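Local coordinates for protein threonine phosphate decarboxylase-like enzyme (Sulfurospirillum multivorans, PDB 6OUX) that decarboxylates L-serine O-phosphate to ethanolamine O-phosphate with the help of pyridoxal phosphate, a step in norcobamide biosynthesis, at residues 122-127 and 140-145. Numbering follows the deposited sequence.
Sequences QKVALM and KGCEVV
Residues 140-145 run parallel to 122-127 and lead into the outermost strand, within this chain, of the seven-stranded sheet of this class-II aminotransferase relative, a good example of how a sheet ends in a parallel edge strand. Just before the strand, Cys-142 SG stands anti to its own backbone N (chi1 -178°) and lies against the carbonyl of Gln-122, 3.5 Å from its C atom. Pairing starts with Glu-143, which straddles Lys-123 with its backbone. Its N gives a hydrogen bond to Gln-122 O, arriving from above the carbonyl plane, and its O takes one from Val-124 N in the carbonyl plane. The carboxylate, on an extended chain, meets the flank of the Lys-123 side chain, which crosses it obliquely: OE1 of Glu-143 is 3.5 Å from CE of Lys-123. Their salt bridge is long, 4.0 Å from NZ of Lys-123 to OE1 of Glu-143, and the ammonium has a stronger partner in Glu-169 of helix 159-169. An alanine in place of Lys-123 would probably leave these two carboxylates without their shared positive charge and remove the contact of CE with Val-145 CG1. On the opposite face, Val-144 lies alongside Val-124, CG2 to CG1, while its CG1 reaches CD1 of Leu-126 at 3.8 Å. Val-145 then straddles Ala-125: its N bonds Val-124 O at 2.9 Å, nearly straight (171°), and its O accepts Leu-126 N, both nearly along the C=O axes. Its CG2 sits 3.8 Å from CB of Ala-125, beneath helix 159-169. The chemistry is thus divided: four backbone bonds set the parallel register, apolar side chains meet on both faces, joined on one by the Lys-123 and Glu-143 chains, and the ammonium is held chiefly by Glu-169, so its long pairing with Glu-143 probably adds only modest attraction.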
ATOM      1  N   GLN A 122       1.696  -9.238 -24.334  1.00 23.67           N
ATOM      2  CA  GLN A 122       1.227 -10.512 -24.894  1.00 24.80           C
ATOM      3  C   GLN A 122       2.312 -11.585 -25.074  1.00 22.94           C
ATOM      4  O   GLN A 122       2.007 -12.767 -25.233  1.00 20.20           O
ATOM      5  CB  GLN A 122       0.618 -10.242 -26.274  1.00 28.61           C
ATOM      6  CG  GLN A 122      -0.662  -9.443 -26.217  1.00 33.01           C
ATOM      7  CD  GLN A 122      -1.756 -10.153 -25.426  1.00 39.78           C
ATOM      8  OE1 GLN A 122      -2.473  -9.522 -24.638  1.00 47.38           O
ATOM      9  NE2 GLN A 122      -1.897 -11.470 -25.628  1.00 40.65           N
ATOM     10  N   LYS A 123       3.573 -11.191 -25.066  1.00 19.47           N
ATOM     11  CA  LYS A 123       4.630 -12.181 -24.936  1.00 16.77           C
ATOM     12  C   LYS A 123       5.700 -11.520 -24.119  1.00 16.46           C
ATOM     13  O   LYS A 123       6.124 -10.442 -24.471  1.00 15.99           O
ATOM     14  CB  LYS A 123       5.151 -12.589 -26.264  1.00 15.66           C
ATOM     15  CG  LYS A 123       6.158 -13.672 -26.275  1.00 16.63           C
ATOM     16  CD  LYS A 123       6.352 -14.181 -27.716  1.00 17.50           C
ATOM     17  CE  LYS A 123       7.174 -15.440 -27.708  1.00 17.80           C
ATOM     18  NZ  LYS A 123       7.518 -15.931 -29.069  1.00 17.86           N
ATOM     19  N   VAL A 124       6.150 -12.201 -23.061  1.00 16.79           N
ATOM     20  CA  VAL A 124       7.199 -11.676 -22.143  1.00 15.54           C
ATOM     21  C   VAL A 124       8.338 -12.699 -21.979  1.00 15.16           C
ATOM     22  O   VAL A 124       8.088 -13.926 -21.933  1.00 13.43           O
ATOM     23  CB  VAL A 124       6.575 -11.295 -20.798  1.00 17.43           C
ATOM     24  CG1 VAL A 124       5.921 -12.479 -20.150  1.00 20.02           C
ATOM     25  CG2 VAL A 124       7.604 -10.586 -19.884  1.00 17.64           C
ATOM     26  N   ALA A 125       9.560 -12.204 -22.046  1.00 13.40           N
ATOM     27  CA  ALA A 125      10.766 -13.004 -21.815  1.00 15.04           C
ATOM     28  C   ALA A 125      11.280 -12.719 -20.396  1.00 15.91           C
ATOM     29  O   ALA A 125      11.540 -11.544 -20.035  1.00 15.20           O
ATOM     30  CB  ALA A 125      11.839 -12.742 -22.840  1.00 14.28           C
ATOM     31  N   LEU A 126      11.352 -13.792 -19.612  1.00 17.15           N
ATOM     32  CA  LEU A 126      11.941 -13.780 -18.245  1.00 17.01           C
ATOM     33  C   LEU A 126      13.175 -14.644 -18.208  1.00 19.21           C
ATOM     34  O   LEU A 126      13.330 -15.583 -19.014  1.00 16.38           O
ATOM     35  CB  LEU A 126      10.962 -14.325 -17.228  1.00 17.56           C
ATOM     36  CG  LEU A 126       9.547 -13.755 -17.202  1.00 18.87           C
ATOM     37  CD1 LEU A 126       8.737 -14.515 -16.140  1.00 19.49           C
ATOM     38  CD2 LEU A 126       9.612 -12.287 -16.847  1.00 19.28           C
ATOM     39  N   MET A 127      14.072 -14.361 -17.264  1.00 19.04           N
ATOM     40  CA  MET A 127      15.205 -15.266 -17.041  1.00 21.12           C
ATOM     41  C   MET A 127      14.848 -16.250 -15.942  1.00 20.88           C
ATOM     42  O   MET A 127      14.004 -15.980 -15.091  1.00 23.59           O
ATOM     43  CB  MET A 127      16.466 -14.485 -16.670  1.00 24.95           C
ATOM     44  CG  MET A 127      17.035 -13.561 -17.766  1.00 27.01           C
ATOM     45  SD  MET A 127      18.367 -12.603 -16.963  1.00 31.46           S
ATOM     46  CE  MET A 127      17.516 -11.577 -15.689  1.00 20.27           C
ATOM     47  N   LYS A 140      -4.285 -13.788 -19.373  1.00 44.17           N
ATOM     48  CA  LYS A 140      -4.472 -15.191 -19.752  1.00 45.79           C
ATOM     49  C   LYS A 140      -4.068 -15.536 -21.195  1.00 41.97           C
ATOM     50  O   LYS A 140      -3.594 -16.635 -21.448  1.00 43.22           O
ATOM     51  CB  LYS A 140      -5.907 -15.648 -19.439  1.00 51.40           C
ATOM     52  CG  LYS A 140      -7.006 -14.959 -20.232  1.00 52.41           C
ATOM     53  CD  LYS A 140      -8.383 -15.449 -19.787  1.00 56.05           C
ATOM     54  CE  LYS A 140      -9.275 -15.680 -21.001  1.00 59.07           C
ATOM     55  NZ  LYS A 140     -10.643 -16.138 -20.654  1.00 62.08           N
ATOM     56  N   GLY A 141      -4.238 -14.608 -22.133  1.00 38.25           N
ATOM     57  CA  GLY A 141      -3.691 -14.805 -23.477  1.00 36.99           C
ATOM     58  C   GLY A 141      -2.145 -14.785 -23.570  1.00 36.32           C
ATOM     59  O   GLY A 141      -1.574 -15.275 -24.533  1.00 35.21           O
ATOM     60  N   CYS A 142      -1.468 -14.248 -22.558  1.00 32.29           N
ATOM     61  CA  CYS A 142      -0.064 -13.860 -22.697  1.00 29.91           C
ATOM     62  C   CYS A 142       0.833 -15.067 -22.623  1.00 28.64           C
ATOM     63  O   CYS A 142       0.685 -15.916 -21.755  1.00 31.37           O
ATOM     64  CB  CYS A 142       0.320 -12.881 -21.589  1.00 30.65           C
ATOM     65  SG  CYS A 142       2.015 -12.252 -21.665  1.00 29.02           S
ATOM     66  N   GLU A 143       1.746 -15.149 -23.553  1.00 23.72           N
ATOM     67  CA  GLU A 143       2.806 -16.138 -23.513  1.00 25.48           C
ATOM     68  C   GLU A 143       3.985 -15.693 -22.617  1.00 21.81           C
ATOM     69  O   GLU A 143       4.304 -14.507 -22.562  1.00 21.32           O
ATOM     70  CB  GLU A 143       3.348 -16.307 -24.912  1.00 26.77           C
ATOM     71  CG  GLU A 143       2.325 -16.778 -25.931  1.00 35.35           C
ATOM     72  CD  GLU A 143       2.935 -16.999 -27.312  1.00 38.90           C
ATOM     73  OE1 GLU A 143       4.164 -17.208 -27.408  1.00 43.79           O
ATOM     74  OE2 GLU A 143       2.175 -16.963 -28.297  1.00 50.42           O
ATOM     75  N   VAL A 144       4.616 -16.642 -21.937  1.00 19.79           N
ATOM     76  CA  VAL A 144       5.884 -16.404 -21.193  1.00 20.02           C
ATOM     77  C   VAL A 144       6.970 -17.322 -21.785  1.00 19.05           C
ATOM     78  O   VAL A 144       6.713 -18.499 -21.968  1.00 20.14           O
ATOM     79  CB  VAL A 144       5.685 -16.685 -19.701  1.00 20.15           C
ATOM     80  CG1 VAL A 144       6.934 -16.338 -18.899  1.00 18.75           C
ATOM     81  CG2 VAL A 144       4.496 -15.883 -19.160  1.00 21.01           C
ATOM     82  N   VAL A 145       8.123 -16.797 -22.121  1.00 17.34           N
ATOM     83  CA  VAL A 145       9.311 -17.591 -22.560  1.00 18.19           C
ATOM     84  C   VAL A 145      10.473 -17.320 -21.569  1.00 18.48           C
ATOM     85  O   VAL A 145      10.537 -16.233 -20.968  1.00 19.31           O
ATOM     86  CB  VAL A 145       9.729 -17.293 -24.000  1.00 19.06           C
ATOM     87  CG1 VAL A 145       8.665 -17.845 -24.970  1.00 22.77           C
ATOM     88  CG2 VAL A 145       9.994 -15.801 -24.240  1.00 20.09           C
TER